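Local coordinates for uncharacterized protein (Acinetobacter baumannii, PDB 4L3U) that is of unknown function and folds as a small all-helical domain of the DUF4844 family, at residues 25-30 against 54-59. Residues are numbered along the deposited sequence; the frame is centred on the assembly and turned at random.
Sequences KFKAQD and KVADTA
K27 and A56 bring the two backbones together, their CA atoms 4.6 Å apart, as the last part of helix 14-27 runs antiparallel to the middle of helix 45-68. Alanine suits so close an approach because its methyl takes up little room between main chains. The CB of A56 lies 3.7 Å from CG of K27 and also near the K27 carbonyl oxygen, while one turn further along the CB of A59 meets the CB of K27 at 3.9 Å. A56 and A59 thus offer a low surface over which the aliphatic base of the lysine is laid. With CG anti to the backbone N (chi1 179°), the K27 chain first extends alongside these methyls; a bend at chi3 (68°) then turns its far end away from the segment 54-59. Lysine fits this border position: its methylenes pack against alanine, and its NZ forms a salt bridge with E24 and a weak hydrogen bond with Q60. The fold is all-helical, five helices joined by loops, with no strands, and this contact joins its N-terminal helix to the long helix 45-68, with helix 95-112 closing over the side occupied by F26. There V55, a branched residue on the buried flank of its helix, sends CG1 to within 3.9 Å of CE2 of F26, the two side chains crossing at about a right angle and the methyl approaching the ring obliquely. The large phenylalanine ring reaches helix 45-68 at V55, helix 95-112 at F108, which it meets edge-to-face, and the loop at H31, whose ring it also meets.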
loop_
_atom_site.group_PDB
_atom_site.type_symbol
_atom_site.label_atom_id
_atom_site.label_comp_id
_atom_site.label_asym_id
_atom_site.label_seq_id
_atom_site.Cartn_x
_atom_site.Cartn_y
_atom_site.Cartn_z
ATOM N N LYS A 25 12.267 6.670 -0.136
ATOM C CA LYS A 25 12.532 6.367 1.260
ATOM C C LYS A 25 11.528 5.329 1.736
ATOM O O LYS A 25 11.899 4.325 2.339
ATOM C CB LYS A 25 12.434 7.637 2.105
ATOM C CG LYS A 25 12.708 7.424 3.584
ATOM N N PHE A 26 10.258 5.572 1.435
ATOM C CA PHE A 26 9.179 4.673 1.820
ATOM C C PHE A 26 9.408 3.268 1.285
ATOM O O PHE A 26 9.162 2.282 1.969
ATOM C CB PHE A 26 7.849 5.213 1.299
ATOM C CG PHE A 26 6.649 4.536 1.890
ATOM C CD1 PHE A 26 6.264 4.804 3.191
ATOM C CD2 PHE A 26 5.904 3.636 1.150
ATOM C CE1 PHE A 26 5.158 4.187 3.745
ATOM C CE2 PHE A 26 4.798 3.016 1.701
ATOM C CZ PHE A 26 4.425 3.294 2.999
ATOM N N LYS A 27 9.888 3.186 0.054
ATOM C CA LYS A 27 10.128 1.913 -0.600
ATOM C C LYS A 27 11.126 1.037 0.169
ATOM O O LYS A 27 11.011 -0.189 0.169
ATOM C CB LYS A 27 10.647 2.191 -2.009
ATOM C CG LYS A 27 10.971 0.967 -2.826
ATOM C CD LYS A 27 11.613 1.351 -4.152
ATOM C CE LYS A 27 13.006 1.947 -3.961
ATOM N NZ LYS A 27 13.681 2.230 -5.259
ATOM N N ALA A 28 12.091 1.674 0.828
ATOM C CA ALA A 28 13.193 0.960 1.479
ATOM C C ALA A 28 12.898 0.558 2.920
ATOM O O ALA A 28 13.705 -0.117 3.559
ATOM C CB ALA A 28 14.452 1.808 1.439
ATOM N N GLN A 29 11.746 0.968 3.432
ATOM C CA GLN A 29 11.401 0.700 4.816
ATOM C C GLN A 29 10.759 -0.669 4.974
ATOM O O GLN A 29 10.191 -1.216 4.027
ATOM C CB GLN A 29 10.453 1.779 5.330
ATOM C CG GLN A 29 11.064 3.166 5.349
ATOM C CD GLN A 29 10.021 4.252 5.478
ATOM O OE1 GLN A 29 8.840 3.969 5.681
ATOM N NE2 GLN A 29 10.447 5.503 5.352
ATOM N N ASP A 30 10.874 -1.224 6.176
ATOM C CA ASP A 30 10.118 -2.404 6.557
ATOM C C ASP A 30 8.800 -1.892 7.110
ATOM O O ASP A 30 8.785 -1.162 8.100
ATOM C CB ASP A 30 10.868 -3.195 7.627
ATOM C CG ASP A 30 10.202 -4.521 7.956
ATOM O OD1 ASP A 30 9.050 -4.749 7.533
ATOM O OD2 ASP A 30 10.833 -5.340 8.653
ATOM N N LYS A 54 6.134 -6.279 -2.376
ATOM C CA LYS A 54 4.893 -5.849 -3.014
ATOM C C LYS A 54 4.643 -4.358 -2.784
ATOM O O LYS A 54 4.153 -3.653 -3.665
ATOM C CB LYS A 54 3.715 -6.655 -2.468
ATOM C CG LYS A 54 3.771 -8.147 -2.776
ATOM C CD LYS A 54 3.234 -8.466 -4.165
ATOM C CE LYS A 54 3.068 -9.970 -4.370
ATOM N NZ LYS A 54 2.411 -10.300 -5.668
ATOM N N VAL A 55 4.983 -3.882 -1.590
ATOM C CA VAL A 55 4.849 -2.467 -1.260
ATOM C C VAL A 55 5.866 -1.678 -2.062
ATOM O O VAL A 55 5.567 -0.604 -2.575
ATOM C CB VAL A 55 5.063 -2.206 0.261
ATOM C CG1 VAL A 55 5.116 -0.710 0.570
ATOM C CG2 VAL A 55 3.965 -2.864 1.071
ATOM N N ALA A 56 7.074 -2.218 -2.159
ATOM C CA ALA A 56 8.132 -1.578 -2.916
ATOM C C ALA A 56 7.731 -1.477 -4.381
ATOM O O ALA A 56 8.028 -0.484 -5.039
ATOM C CB ALA A 56 9.428 -2.355 -2.768
ATOM N N ASP A 57 7.044 -2.498 -4.886
ATOM C CA ASP A 57 6.615 -2.516 -6.282
ATOM C C ASP A 57 5.640 -1.376 -6.573
ATOM O O ASP A 57 5.746 -0.711 -7.601
ATOM C CB ASP A 57 5.964 -3.855 -6.650
ATOM C CG ASP A 57 6.929 -5.027 -6.568
ATOM O OD1 ASP A 57 8.151 -4.812 -6.684
ATOM O OD2 ASP A 57 6.462 -6.171 -6.395
ATOM N N THR A 58 4.691 -1.153 -5.670
ATOM C CA THR A 58 3.716 -0.084 -5.836
ATOM C C THR A 58 4.378 1.283 -5.714
ATOM O O THR A 58 4.044 2.208 -6.447
ATOM C CB THR A 58 2.596 -0.195 -4.798
ATOM O OG1 THR A 58 1.982 -1.484 -4.899
ATOM C CG2 THR A 58 1.545 0.882 -5.023
ATOM N N ALA A 59 5.312 1.404 -4.778
ATOM C CA ALA A 59 6.091 2.623 -4.627
ATOM C C ALA A 59 6.838 2.940 -5.921
ATOM O O ALA A 59 6.884 4.088 -6.356
ATOM C CB ALA A 59 7.072 2.476 -3.477
#